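Local coordinates for plantazolicin methyltransferase BamL (Bacillus amyloliquefaciens subsp. plantarum, PDB 5DM0), which probably transfers methyl groups from S-adenosylmethionine to the amine of desmethylplantazolicin during the making of the antibiotic plantazolicin, at residues A[32-37]-A[179-184]; A[160-165]-A[258-263]; A[193-198]-A[214-219]. One frame throughout, in Å; residues are numbered along the deposited sequence.

Interaction 1: A[32-37]-A[179-184]; sequences SFRYDE and REEEAY. With 5D8 (ethyl 2-(2-{2-[(1S)-1-amino-4-carbamimidamidobutyl]-1,3-thiazol-4-yl}-5-methyl-1,3-oxazol-4-yl)-1,3-thiazole-4-carboxylate), chain E.
Tyr184 makes the direct polar link between the two helices, its hydroxyl donating to Asp36. The bond from Tyr184 OH to Asp36 OD1 is short, 2.7 Å, and meets the carboxylate on its syn side, 15° out of its plane. A second, looser polar link runs through one water, which accepts from Arg34 NH1 at the edge of the guanidinium and donates to Glu181 OE2. Glu181 OE1 lies at the rim of the Tyr35 ring, 3.5 Å from Tyr35 CD2, and is also held by a salt bridge to Arg38.

Between the helices the two tyrosine rings meet. Tyr184 turns its edge toward the face of Tyr35 in an offset edge-to-face pair, the ring planes 68° apart and Tyr184 CE2 3.6 Å from Tyr35 CD1. Ser32 covers a face of Tyr184 by a CH-pi contact, its CA 4.0 Å from the ring centroid. With CG opposite the backbone N (chi1 167°), the Tyr184 ring extends toward helix 26-39, Ser32 CA over one face and Tyr35 CD1 at its edge.

Both helices also touch the substrate analogue: Tyr184 OH approaches S5 of 5D8 to 3.1 Å, and Tyr35 OH, hydrogen-bonded to Thr175, lies 3.4 Å from its S1. Asp36 touches both 5D8 and S-adenosylhomocysteine. The two near-perpendicular helices thus wall the substrate pocket where it meets the cofactor pocket of this methyltransferase.

Interaction 2: A[160-165]-A[258-263]; sequences YIVDLD and PALLHG. With 5D8 (ethyl 2-(2-{2-[(1S)-1-amino-4-carbamimidamidobutyl]-1,3-thiazol-4-yl}-5-methyl-1,3-oxazol-4-yl)-1,3-thiazole-4-carboxylate), chain E.
Tyr160 CG is trans to its backbone N (chi1 -178°), whereas His262 CG is trans to its carbonyl carbon (chi1 -58°), and with these torsions the two side chains lie side by side, pointing the same way. Tyr160 OH reaches the edge of the imidazole, in its plane, 3.0 Å from His262 CD2. The backbones beneath belong to the antiparallel strand pair of a class I methyltransferase, a Rossmann-like fold in which the last strand, 260-268, runs antiparallel to 157-164, the last of the parallel strands.

Two hydrogen-bonded pairs tie the strands together. Ile161 and Gly263 exchange bonds in both directions, and so do Asp163 and Leu261, where Leu261 N lies 2.7 Å from Asp163 O. On the sheet face of Val162 and His262, Val162 CG1 packs against Leu260 CD1 at 3.9 Å. At the strand end, Leu261 CD2 comes within 3.3 Å of Asp165 OD2, which accepts from Met195 N while Asp165 OD1 accepts from Asn167 N. A water that donates to Ala259 O bridges weakly to Asp165 N.

This end of the sheet lines the substrate pocket. Leu164 CD2 and Pro258 CG touch heterocycles of 5D8 and Leu260 CD1 the oxazole methyl, C7. The Asp163 carboxylate takes the guanidinium with both oxygens: NE of 5D8 donates to Asp163 OD1 at 3.0 Å, and NH1 to Asp163 OD2, at 2.9 Å.

Interaction 3: A[193-198]-A[214-219]; sequences LTMEEF and FHVGNS
Met195 and Val216 bury most of the surface here, with Phe198 a smaller third partner. Met195 stands in the first turn of its helix and points across at the strand. Its side chain leaves with CG opposite the backbone N and then bends twice, at chi2 (60°) and again at chi3, which lays the sulfur and terminal methyl along the strand instead of driving them straight into it. The sulfur meets the valine first: Met195 SD is 3.3 Å from Val216 CG2, a tight approach, and 3.9 Å from Val216 CG1. Beyond it, the methyl settles on backbone, Met195 CE lying 3.4 Å from Gly217 C. The same methyl then reaches the first side-chain carbon of the next residue, with Asn218 CB at 3.8 Å from Met195 CE.

Val216 answers chiefly with one branch. CG2, opposite its backbone N, is the methyl that touches both the methionine sulfur and the phenylalanine ring, with Phe198 CD2 3.4 Å from Val216 CG2. Both helix side chains run alongside the valine, head to tail with it. The contact is one of van der Waals packing, part of it on the Gly217 backbone.

Polar order is supplied along the helix itself. Thr194 is the N-cap and forms a capping box with Glu197: Glu197 N donates to Thr194 OG1 at 3.2 Å, and Thr194 N to Glu197 OE1, which it approaches from above the carboxylate plane. Glu197 OE1 also pairs with Arg166.

Helix 195-206 thus packs against the outermost strand, 212-217, Leu202 continuing the contact with Val216 one turn on, while Met195 and Phe198 also lean on Leu261 of the adjoining strand 260-268.

How the interactions relate
Interactions 1 and 2 lie on different parts of the 5D8 pocket: their centres are 19 Å apart and their nearest atoms about 6 Å, and 5D8 spans the two, touched by both. Interaction 1 also reaches the cofactor, since the side chain of Asp36 is about 4 Å from S-adenosylhomocysteine, whereas that of Asp163 is about 8 Å away. Interaction 3 continues the sheet outward from interaction 2, their centres 7 Å apart. His262 N probably bonds to Gly217 O (2.9 Å) between neighbouring strands, and Asp165 OD2 probably accepts from Met195 N (3.1 Å). Helix 179-191 of interaction 1 is followed, after a short link, by helix 195-206 of interaction 3.

Interaction 1: A[32-37]-A[179-184]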
loop_
_atom_site.group_PDB
_atom_site.type_symbol
_atom_site.label_atom_id
_atom_site.label_comp_id
_atom_site.label_asym_id
_atom_site.label_seq_id
_atom_site.Cartn_x
_atom_site.Cartn_y
_atom_site.Cartn_z
ATOM N N SER A 32 -11.351 -8.597 -10.676
ATOM C CA SER A 32 -10.320 -7.994 -9.828
ATOM C C SER A 32 -10.083 -8.773 -8.536
ATOM O O SER A 32 -8.936 -9.027 -8.181
ATOM C CB SER A 32 -10.629 -6.519 -9.539
ATOM O OG SER A 32 -11.859 -6.351 -8.845
ATOM N N PHE A 33 -11.150 -9.173 -7.839
ATOM C CA PHE A 33 -10.983 -9.947 -6.608
ATOM C C PHE A 33 -10.261 -11.279 -6.870
ATOM O O PHE A 33 -9.308 -11.621 -6.162
ATOM C CB PHE A 33 -12.330 -10.174 -5.897
ATOM C CG PHE A 33 -12.235 -11.044 -4.667
ATOM C CD1 PHE A 33 -11.743 -10.538 -3.468
ATOM C CD2 PHE A 33 -12.648 -12.378 -4.709
ATOM C CE1 PHE A 33 -11.660 -11.344 -2.335
ATOM C CE2 PHE A 33 -12.570 -13.187 -3.580
ATOM C CZ PHE A 33 -12.075 -12.672 -2.391
ATOM N N ARG A 34 -10.699 -12.003 -7.901
ATOM C CA ARG A 34 -10.098 -13.292 -8.258
ATOM C C ARG A 34 -8.614 -13.143 -8.597
ATOM O O ARG A 34 -7.777 -13.898 -8.105
ATOM C CB ARG A 34 -10.841 -13.943 -9.430
ATOM C CG ARG A 34 -10.364 -15.359 -9.753
ATOM C CD ARG A 34 -11.000 -15.908 -11.028
ATOM N NE ARG A 34 -12.444 -16.117 -10.899
ATOM C CZ ARG A 34 -13.382 -15.372 -11.488
ATOM N NH1 ARG A 34 -13.051 -14.345 -12.264
ATOM N NH2 ARG A 34 -14.662 -15.659 -11.297
ATOM N N TYR A 35 -8.288 -12.168 -9.435
ATOM C CA TYR A 35 -6.879 -11.934 -9.751
ATOM C C TYR A 35 -6.069 -11.569 -8.497
ATOM O O TYR A 35 -5.031 -12.186 -8.218
ATOM C CB TYR A 35 -6.716 -10.866 -10.832
ATOM C CG TYR A 35 -5.260 -10.577 -11.110
ATOM C CD1 TYR A 35 -4.552 -9.665 -10.322
ATOM C CD2 TYR A 35 -4.576 -11.240 -12.135
ATOM C CE1 TYR A 35 -3.216 -9.409 -10.551
ATOM C CE2 TYR A 35 -3.236 -10.975 -12.382
ATOM C CZ TYR A 35 -2.563 -10.065 -11.581
ATOM O OH TYR A 35 -1.232 -9.796 -11.796
ATOM N N ASP A 36 -6.543 -10.570 -7.748
ATOM C CA ASP A 36 -5.828 -10.087 -6.559
ATOM C C ASP A 36 -5.543 -11.204 -5.547
ATOM O O ASP A 36 -4.432 -11.341 -5.046
ATOM C CB ASP A 36 -6.592 -8.928 -5.904
ATOM C CG ASP A 36 -6.680 -7.696 -6.804
ATOM O OD1 ASP A 36 -6.096 -7.702 -7.912
ATOM O OD2 ASP A 36 -7.342 -6.717 -6.402
ATOM N N GLU A 37 -6.551 -12.020 -5.273
ATOM C CA GLU A 37 -6.402 -13.139 -4.351
ATOM C C GLU A 37 -5.323 -14.121 -4.798
ATOM O O GLU A 37 -4.510 -14.570 -3.990
ATOM C CB GLU A 37 -7.735 -13.871 -4.195
ATOM C CG GLU A 37 -8.760 -13.082 -3.400
ATOM C CD GLU A 37 -8.438 -13.055 -1.923
ATOM O OE1 GLU A 37 -8.732 -14.056 -1.230
ATOM O OE2 GLU A 37 -7.889 -12.032 -1.460
ATOM N N ARG A 179 -8.815 -13.241 -20.876
ATOM C CA ARG A 179 -8.951 -11.969 -21.599
ATOM C C ARG A 179 -9.415 -10.839 -20.676
ATOM O O ARG A 179 -8.978 -9.694 -20.816
ATOM C CB ARG A 179 -9.930 -12.094 -22.771
ATOM C CG ARG A 179 -9.510 -13.069 -23.858
ATOM C CD ARG A 179 -10.468 -12.990 -25.040
ATOM N NE ARG A 179 -10.371 -14.158 -25.917
ATOM C CZ ARG A 179 -11.098 -15.267 -25.785
ATOM N NH1 ARG A 179 -11.991 -15.381 -24.807
ATOM N NH2 ARG A 179 -10.930 -16.269 -26.638
ATOM N N GLU A 180 -10.298 -11.177 -19.736
ATOM C CA GLU A 180 -10.859 -10.216 -18.788
ATOM C C GLU A 180 -9.775 -9.702 -17.844
ATOM O O GLU A 180 -9.711 -8.501 -17.559
ATOM C CB GLU A 180 -12.000 -10.851 -17.979
ATOM C CG GLU A 180 -13.176 -11.362 -18.805
ATOM C CD GLU A 180 -12.790 -12.450 -19.803
ATOM O OE1 GLU A 180 -12.205 -13.480 -19.398
ATOM O OE2 GLU A 180 -13.066 -12.264 -21.011
ATOM N N GLU A 181 -8.935 -10.622 -17.372
ATOM C CA GLU A 181 -7.804 -10.285 -16.513
ATOM C C GLU A 181 -6.788 -9.416 -17.250
ATOM O O GLU A 181 -6.200 -8.512 -16.661
ATOM C CB GLU A 181 -7.135 -11.546 -15.966
ATOM C CG GLU A 181 -7.913 -12.204 -14.837
ATOM C CD GLU A 181 -7.137 -13.286 -14.118
ATOM O OE1 GLU A 181 -5.939 -13.489 -14.412
ATOM O OE2 GLU A 181 -7.731 -13.933 -13.234
ATOM N N GLU A 182 -6.586 -9.696 -18.537
ATOM C CA GLU A 182 -5.744 -8.855 -19.382
ATOM C C GLU A 182 -6.261 -7.417 -19.441
ATOM O O GLU A 182 -5.479 -6.475 -19.300
ATOM C CB GLU A 182 -5.587 -9.465 -20.787
ATOM C CG GLU A 182 -4.771 -10.752 -20.763
ATOM C CD GLU A 182 -4.565 -11.401 -22.124
ATOM O OE1 GLU A 182 -5.135 -10.939 -23.133
ATOM O OE2 GLU A 182 -3.820 -12.400 -22.171
ATOM N N ALA A 183 -7.577 -7.251 -19.614
ATOM C CA ALA A 183 -8.192 -5.918 -19.683
ATOM C C ALA A 183 -8.061 -5.196 -18.350
ATOM O O ALA A 183 -7.804 -3.985 -18.307
ATOM C CB ALA A 183 -9.659 -6.018 -20.088
ATOM N N TYR A 184 -8.240 -5.960 -17.277
ATOM C CA TYR A 184 -8.126 -5.466 -15.915
ATOM C C TYR A 184 -6.747 -4.845 -15.709
ATOM O O TYR A 184 -6.637 -3.674 -15.327
ATOM C CB TYR A 184 -8.358 -6.623 -14.942
ATOM C CG TYR A 184 -7.981 -6.377 -13.496
ATOM C CD1 TYR A 184 -8.497 -5.286 -12.791
ATOM C CD2 TYR A 184 -7.148 -7.268 -12.820
ATOM C CE1 TYR A 184 -8.165 -5.076 -11.461
ATOM C CE2 TYR A 184 -6.814 -7.073 -11.488
ATOM C CZ TYR A 184 -7.326 -5.974 -10.815
ATOM O OH TYR A 184 -6.998 -5.764 -9.496
HETATM C C1 5D8 E . -2.422 -5.972 -9.994
HETATM C C2 5D8 E . -1.945 -5.922 -8.684
HETATM C C3 5D8 E . 1.015 -7.747 -8.298
HETATM C C4 5D8 E . -3.881 -4.973 -8.114
HETATM C C5 5D8 E . 0.986 -7.066 -6.997
HETATM C C6 5D8 E . -0.655 -6.520 -8.277
HETATM C C8 5D8 E . 1.980 -8.789 -8.672
HETATM C C11 5D8 E . 3.125 -10.747 -9.628
HETATM C C12 5D8 E . 3.706 -10.183 -8.490
HETATM O O14 5D8 E . 5.676 -11.440 -8.565
HETATM C C13 5D8 E . 4.943 -10.725 -7.896
HETATM O O15 5D8 E . 5.232 -10.430 -6.499
HETATM N N2 5D8 E . 3.048 -9.113 -7.943
HETATM S S1 5D8 E . 1.697 -9.850 -9.991
HETATM N N1 5D8 E . -0.050 -7.456 -9.047
HETATM O O9 5D8 E . -0.123 -6.264 -7.029
HETATM C C7 5D8 E . 1.873 -7.008 -5.780
HETATM S S5 5D8 E . -3.982 -5.236 -9.837
HETATM N N3 5D8 E . -2.702 -5.436 -7.659
HETATM C CA 5D8 E . -5.010 -4.341 -7.387
HETATM N N 5D8 E . -4.710 -4.347 -5.955
HETATM C CB 5D8 E . -5.287 -2.918 -7.869
HETATM C CG 5D8 E . -4.048 -2.036 -7.989
HETATM C CD 5D8 E . -4.482 -0.574 -7.882
HETATM N NE 5D8 E . -3.320 0.257 -8.228
HETATM C CZ 5D8 E . -2.997 0.694 -9.383
HETATM N NH1 5D8 E . -1.955 1.408 -9.522
HETATM N NH2 5D8 E . -3.696 0.413 -10.413
HETATM C C9 5D8 E . 6.417 -10.934 -5.875
HETATM C C10 5D8 E . 6.037 -11.717 -4.631
HETATM O O HOH W 1 -10.288 -12.906 -12.647
#

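Interaction 2: A[160-165]-A[258-263]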
loop_
_atom_site.group_PDB
_atom_site.type_symbol
_atom_site.label_atom_id
_atom_site.label_comp_id
_atom_site.label_asym_id
_atom_site.label_seq_id
_atom_site.Cartn_x
_atom_site.Cartn_y
_atom_site.Cartn_z
ATOM N N TYR A 160 3.392 4.060 4.490
ATOM C CA TYR A 160 4.078 3.141 3.583
ATOM C C TYR A 160 3.146 2.823 2.425
ATOM O O TYR A 160 2.035 2.314 2.632
ATOM C CB TYR A 160 4.510 1.856 4.308
ATOM C CG TYR A 160 5.274 0.865 3.444
ATOM C CD1 TYR A 160 6.170 1.298 2.448
ATOM C CD2 TYR A 160 5.118 -0.505 3.633
ATOM C CE1 TYR A 160 6.869 0.380 1.663
ATOM C CE2 TYR A 160 5.816 -1.426 2.859
ATOM C CZ TYR A 160 6.695 -0.977 1.886
ATOM O OH TYR A 160 7.367 -1.902 1.120
ATOM N N ILE A 161 3.593 3.166 1.216
ATOM C CA ILE A 161 2.804 3.006 -0.006
ATOM C C ILE A 161 3.520 1.992 -0.886
ATOM O O ILE A 161 4.705 2.164 -1.185
ATOM C CB ILE A 161 2.702 4.331 -0.801
ATOM C CG1 ILE A 161 2.068 5.437 0.058
ATOM C CG2 ILE A 161 1.948 4.113 -2.124
ATOM C CD1 ILE A 161 2.115 6.821 -0.544
ATOM N N VAL A 162 2.803 0.938 -1.277
ATOM C CA VAL A 162 3.308 -0.030 -2.264
ATOM C C VAL A 162 2.312 -0.062 -3.419
ATOM O O VAL A 162 1.115 -0.231 -3.194
ATOM C CB VAL A 162 3.436 -1.453 -1.673
ATOM C CG1 VAL A 162 4.022 -2.417 -2.708
ATOM C CG2 VAL A 162 4.284 -1.448 -0.411
ATOM N N ASP A 163 2.786 0.106 -4.652
ATOM C CA ASP A 163 1.866 0.107 -5.792
ATOM C C ASP A 163 2.578 -0.283 -7.088
ATOM O O ASP A 163 3.805 -0.366 -7.142
ATOM C CB ASP A 163 1.188 1.480 -5.943
ATOM C CG ASP A 163 -0.181 1.394 -6.606
ATOM O OD1 ASP A 163 -0.774 0.295 -6.608
ATOM O OD2 ASP A 163 -0.653 2.421 -7.157
ATOM N N LEU A 164 1.786 -0.534 -8.127
ATOM C CA LEU A 164 2.306 -0.888 -9.439
ATOM C C LEU A 164 3.111 0.248 -10.039
ATOM O O LEU A 164 2.777 1.409 -9.840
ATOM C CB LEU A 164 1.138 -1.176 -10.381
ATOM C CG LEU A 164 0.134 -2.250 -9.956
ATOM C CD1 LEU A 164 -0.944 -2.352 -11.025
ATOM C CD2 LEU A 164 0.862 -3.570 -9.751
ATOM N N ASP A 165 4.164 -0.091 -10.778
ATOM C CA ASP A 165 4.808 0.888 -11.661
ATOM C C ASP A 165 4.217 0.701 -13.046
ATOM O O ASP A 165 4.166 -0.414 -13.560
ATOM C CB ASP A 165 6.340 0.724 -11.704
ATOM C CG ASP A 165 7.029 1.820 -12.535
ATOM O OD1 ASP A 165 6.674 2.009 -13.727
ATOM O OD2 ASP A 165 7.941 2.503 -12.012
ATOM N N PRO A 258 6.702 -8.169 -12.091
ATOM C CA PRO A 258 6.472 -6.712 -12.164
ATOM C C PRO A 258 7.136 -5.937 -11.031
ATOM O O PRO A 258 6.979 -6.297 -9.860
ATOM C CB PRO A 258 4.948 -6.582 -12.055
ATOM C CG PRO A 258 4.499 -7.851 -11.408
ATOM C CD PRO A 258 5.437 -8.906 -11.916
ATOM N N ALA A 259 7.879 -4.891 -11.385
ATOM C CA ALA A 259 8.506 -4.026 -10.390
ATOM C C ALA A 259 7.457 -3.172 -9.687
ATOM O O ALA A 259 6.554 -2.614 -10.329
ATOM C CB ALA A 259 9.562 -3.146 -11.035
ATOM N N LEU A 260 7.571 -3.077 -8.367
ATOM C CA LEU A 260 6.651 -2.246 -7.594
ATOM C C LEU A 260 7.304 -0.970 -7.099
ATOM O O LEU A 260 8.505 -0.938 -6.837
ATOM C CB LEU A 260 6.089 -3.019 -6.405
ATOM C CG LEU A 260 5.349 -4.319 -6.734
ATOM C CD1 LEU A 260 5.091 -5.061 -5.439
ATOM C CD2 LEU A 260 4.047 -4.082 -7.492
ATOM N N LEU A 261 6.502 0.081 -6.987
ATOM C CA LEU A 261 6.909 1.306 -6.327
ATOM C C LEU A 261 6.746 1.124 -4.820
ATOM O O LEU A 261 5.708 0.629 -4.356
ATOM C CB LEU A 261 6.029 2.468 -6.770
ATOM C CG LEU A 261 5.849 2.720 -8.266
ATOM C CD1 LEU A 261 4.870 3.860 -8.447
ATOM C CD2 LEU A 261 7.207 3.048 -8.865
ATOM N N HIS A 262 7.766 1.526 -4.075
ATOM C CA HIS A 262 7.726 1.544 -2.610
ATOM C C HIS A 262 8.043 2.947 -2.134
ATOM O O HIS A 262 9.127 3.466 -2.398
ATOM C CB HIS A 262 8.757 0.577 -2.018
ATOM C CG HIS A 262 8.587 -0.837 -2.462
ATOM N ND1 HIS A 262 9.038 -1.290 -3.682
ATOM C CD2 HIS A 262 8.035 -1.904 -1.844
ATOM C CE1 HIS A 262 8.759 -2.576 -3.801
ATOM N NE2 HIS A 262 8.152 -2.974 -2.702
ATOM N N GLY A 263 7.111 3.562 -1.415
ATOM C CA GLY A 263 7.307 4.915 -0.933
ATOM C C GLY A 263 7.058 5.013 0.551
ATOM O O GLY A 263 6.108 4.417 1.060
HETATM C C1 5D8 E . -2.422 -5.972 -9.994
HETATM C C2 5D8 E . -1.945 -5.922 -8.684
HETATM C C3 5D8 E . 1.015 -7.747 -8.298
HETATM C C4 5D8 E . -3.881 -4.973 -8.114
HETATM C C5 5D8 E . 0.986 -7.066 -6.997
HETATM C C6 5D8 E . -0.655 -6.520 -8.277
HETATM C C8 5D8 E . 1.980 -8.789 -8.672
HETATM C C11 5D8 E . 3.125 -10.747 -9.628
HETATM C C12 5D8 E . 3.706 -10.183 -8.490
HETATM O O14 5D8 E . 5.676 -11.440 -8.565
HETATM C C13 5D8 E . 4.943 -10.725 -7.896
HETATM O O15 5D8 E . 5.232 -10.430 -6.499
HETATM N N2 5D8 E . 3.048 -9.113 -7.943
HETATM S S1 5D8 E . 1.697 -9.850 -9.991
HETATM N N1 5D8 E . -0.050 -7.456 -9.047
HETATM O O9 5D8 E . -0.123 -6.264 -7.029
HETATM C C7 5D8 E . 1.873 -7.008 -5.780
HETATM S S5 5D8 E . -3.982 -5.236 -9.837
HETATM N N3 5D8 E . -2.702 -5.436 -7.659
HETATM C CA 5D8 E . -5.010 -4.341 -7.387
HETATM N N 5D8 E . -4.710 -4.347 -5.955
HETATM C CB 5D8 E . -5.287 -2.918 -7.869
HETATM C CG 5D8 E . -4.048 -2.036 -7.989
HETATM C CD 5D8 E . -4.482 -0.574 -7.882
HETATM N NE 5D8 E . -3.320 0.257 -8.228
HETATM C CZ 5D8 E . -2.997 0.694 -9.383
HETATM N NH1 5D8 E . -1.955 1.408 -9.522
HETATM N NH2 5D8 E . -3.696 0.413 -10.413
HETATM C C9 5D8 E . 6.417 -10.934 -5.875
HETATM C C10 5D8 E . 6.037 -11.717 -4.631
HETATM O O HOH W 2 3.965 -3.455 -10.973
#

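Interaction 3: A[193-198]-A[214-219]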
loop_
_atom_site.group_PDB
_atom_site.type_symbol
_atom_site.label_atom_id
_atom_site.label_comp_id
_atom_site.label_asym_id
_atom_site.label_seq_id
_atom_site.Cartn_x
_atom_site.Cartn_y
_atom_site.Cartn_z
ATOM N N LEU A 193 1.434 5.219 -11.421
ATOM C CA LEU A 193 2.546 6.150 -11.574
ATOM C C LEU A 193 3.796 5.402 -12.021
ATOM O O LEU A 193 3.861 4.172 -11.943
ATOM C CB LEU A 193 2.827 6.884 -10.249
ATOM C CG LEU A 193 1.743 7.798 -9.654
ATOM C CD1 LEU A 193 2.233 8.484 -8.385
ATOM C CD2 LEU A 193 1.288 8.847 -10.647
ATOM N N THR A 194 4.774 6.157 -12.516
ATOM C CA THR A 194 6.127 5.670 -12.720
ATOM C C THR A 194 6.935 6.101 -11.504
ATOM O O THR A 194 6.513 6.988 -10.767
ATOM C CB THR A 194 6.789 6.318 -13.951
ATOM O OG1 THR A 194 6.751 7.744 -13.814
ATOM C CG2 THR A 194 6.081 5.907 -15.243
ATOM N N MET A 195 8.089 5.475 -11.298
ATOM C CA MET A 195 9.006 5.893 -10.247
ATOM C C MET A 195 9.311 7.390 -10.344
ATOM O O MET A 195 9.310 8.093 -9.334
ATOM C CB MET A 195 10.297 5.075 -10.311
ATOM C CG MET A 195 11.369 5.523 -9.333
ATOM S SD MET A 195 10.759 5.388 -7.650
ATOM C CE MET A 195 10.536 3.626 -7.551
ATOM N N GLU A 196 9.545 7.863 -11.569
ATOM C CA GLU A 196 9.836 9.276 -11.837
ATOM C C GLU A 196 8.751 10.190 -11.251
ATOM O O GLU A 196 9.055 11.156 -10.539
ATOM C CB GLU A 196 9.996 9.499 -13.353
ATOM C CG GLU A 196 10.399 10.914 -13.761
ATOM C CD GLU A 196 10.547 11.076 -15.271
ATOM O OE1 GLU A 196 9.977 10.271 -16.041
ATOM O OE2 GLU A 196 11.233 12.025 -15.696
ATOM N N GLU A 197 7.494 9.875 -11.543
ATOM C CA GLU A 197 6.352 10.652 -11.046
ATOM C C GLU A 197 6.189 10.518 -9.532
ATOM O O GLU A 197 5.920 11.498 -8.825
ATOM C CB GLU A 197 5.067 10.203 -11.739
ATOM C CG GLU A 197 5.050 10.529 -13.220
ATOM C CD GLU A 197 3.946 9.820 -13.995
ATOM O OE1 GLU A 197 3.275 8.918 -13.440
ATOM O OE2 GLU A 197 3.745 10.183 -15.177
ATOM N N PHE A 198 6.362 9.293 -9.048
ATOM C CA PHE A 198 6.115 8.966 -7.652
ATOM C C PHE A 198 7.101 9.711 -6.755
ATOM O O PHE A 198 6.722 10.260 -5.714
ATOM C CB PHE A 198 6.199 7.446 -7.477
ATOM C CG PHE A 198 5.737 6.942 -6.133
ATOM C CD1 PHE A 198 4.584 7.438 -5.525
ATOM C CD2 PHE A 198 6.441 5.928 -5.500
ATOM C CE1 PHE A 198 4.172 6.953 -4.285
ATOM C CE2 PHE A 198 6.028 5.431 -4.273
ATOM C CZ PHE A 198 4.893 5.943 -3.666
ATOM N N PHE A 214 11.059 11.601 3.091
ATOM C CA PHE A 214 10.594 10.481 2.270
ATOM C C PHE A 214 11.717 9.579 1.770
ATOM O O PHE A 214 12.898 9.949 1.795
ATOM C CB PHE A 214 9.702 10.953 1.099
ATOM C CG PHE A 214 10.469 11.438 -0.106
ATOM C CD1 PHE A 214 10.868 12.767 -0.200
ATOM C CD2 PHE A 214 10.798 10.566 -1.145
ATOM C CE1 PHE A 214 11.577 13.224 -1.308
ATOM C CE2 PHE A 214 11.502 11.015 -2.258
ATOM C CZ PHE A 214 11.890 12.348 -2.341
ATOM N N HIS A 215 11.322 8.386 1.332
ATOM C CA HIS A 215 12.210 7.461 0.625
ATOM C C HIS A 215 11.401 6.784 -0.458
ATOM O O HIS A 215 10.243 6.406 -0.236
ATOM C CB HIS A 215 12.798 6.397 1.561
ATOM C CG HIS A 215 13.813 5.511 0.896
ATOM N ND1 HIS A 215 15.163 5.797 0.895
ATOM C CD2 HIS A 215 13.671 4.370 0.182
ATOM C CE1 HIS A 215 15.809 4.864 0.216
ATOM N NE2 HIS A 215 14.926 3.987 -0.230
ATOM N N VAL A 216 12.016 6.613 -1.622
ATOM C CA VAL A 216 11.363 5.916 -2.717
ATOM C C VAL A 216 12.328 4.904 -3.332
ATOM O O VAL A 216 13.545 5.106 -3.304
ATOM C CB VAL A 216 10.811 6.911 -3.766
ATOM C CG1 VAL A 216 11.923 7.547 -4.603
ATOM C CG2 VAL A 216 9.763 6.250 -4.631
ATOM N N GLY A 217 11.786 3.806 -3.847
ATOM C CA GLY A 217 12.611 2.803 -4.501
ATOM C C GLY A 217 11.773 1.683 -5.049
ATOM O O GLY A 217 10.607 1.529 -4.684
ATOM N N ASN A 218 12.363 0.902 -5.942
ATOM C CA ASN A 218 11.645 -0.220 -6.521
ATOM C C ASN A 218 12.268 -1.572 -6.184
ATOM O O ASN A 218 11.813 -2.607 -6.671
ATOM C CB ASN A 218 11.457 -0.039 -8.032
ATOM C CG ASN A 218 12.772 0.031 -8.791
ATOM O OD1 ASN A 218 13.855 -0.207 -8.240
ATOM N ND2 ASN A 218 12.678 0.341 -10.072
ATOM N N SER A 219 13.296 -1.569 -5.345
ATOM C CA SER A 219 13.871 -2.835 -4.894
ATOM C C SER A 219 12.842 -3.629 -4.093
ATOM O O SER A 219 11.909 -3.064 -3.492
ATOM C CB SER A 219 15.154 -2.625 -4.098
ATOM O OG SER A 219 14.874 -2.227 -2.777
#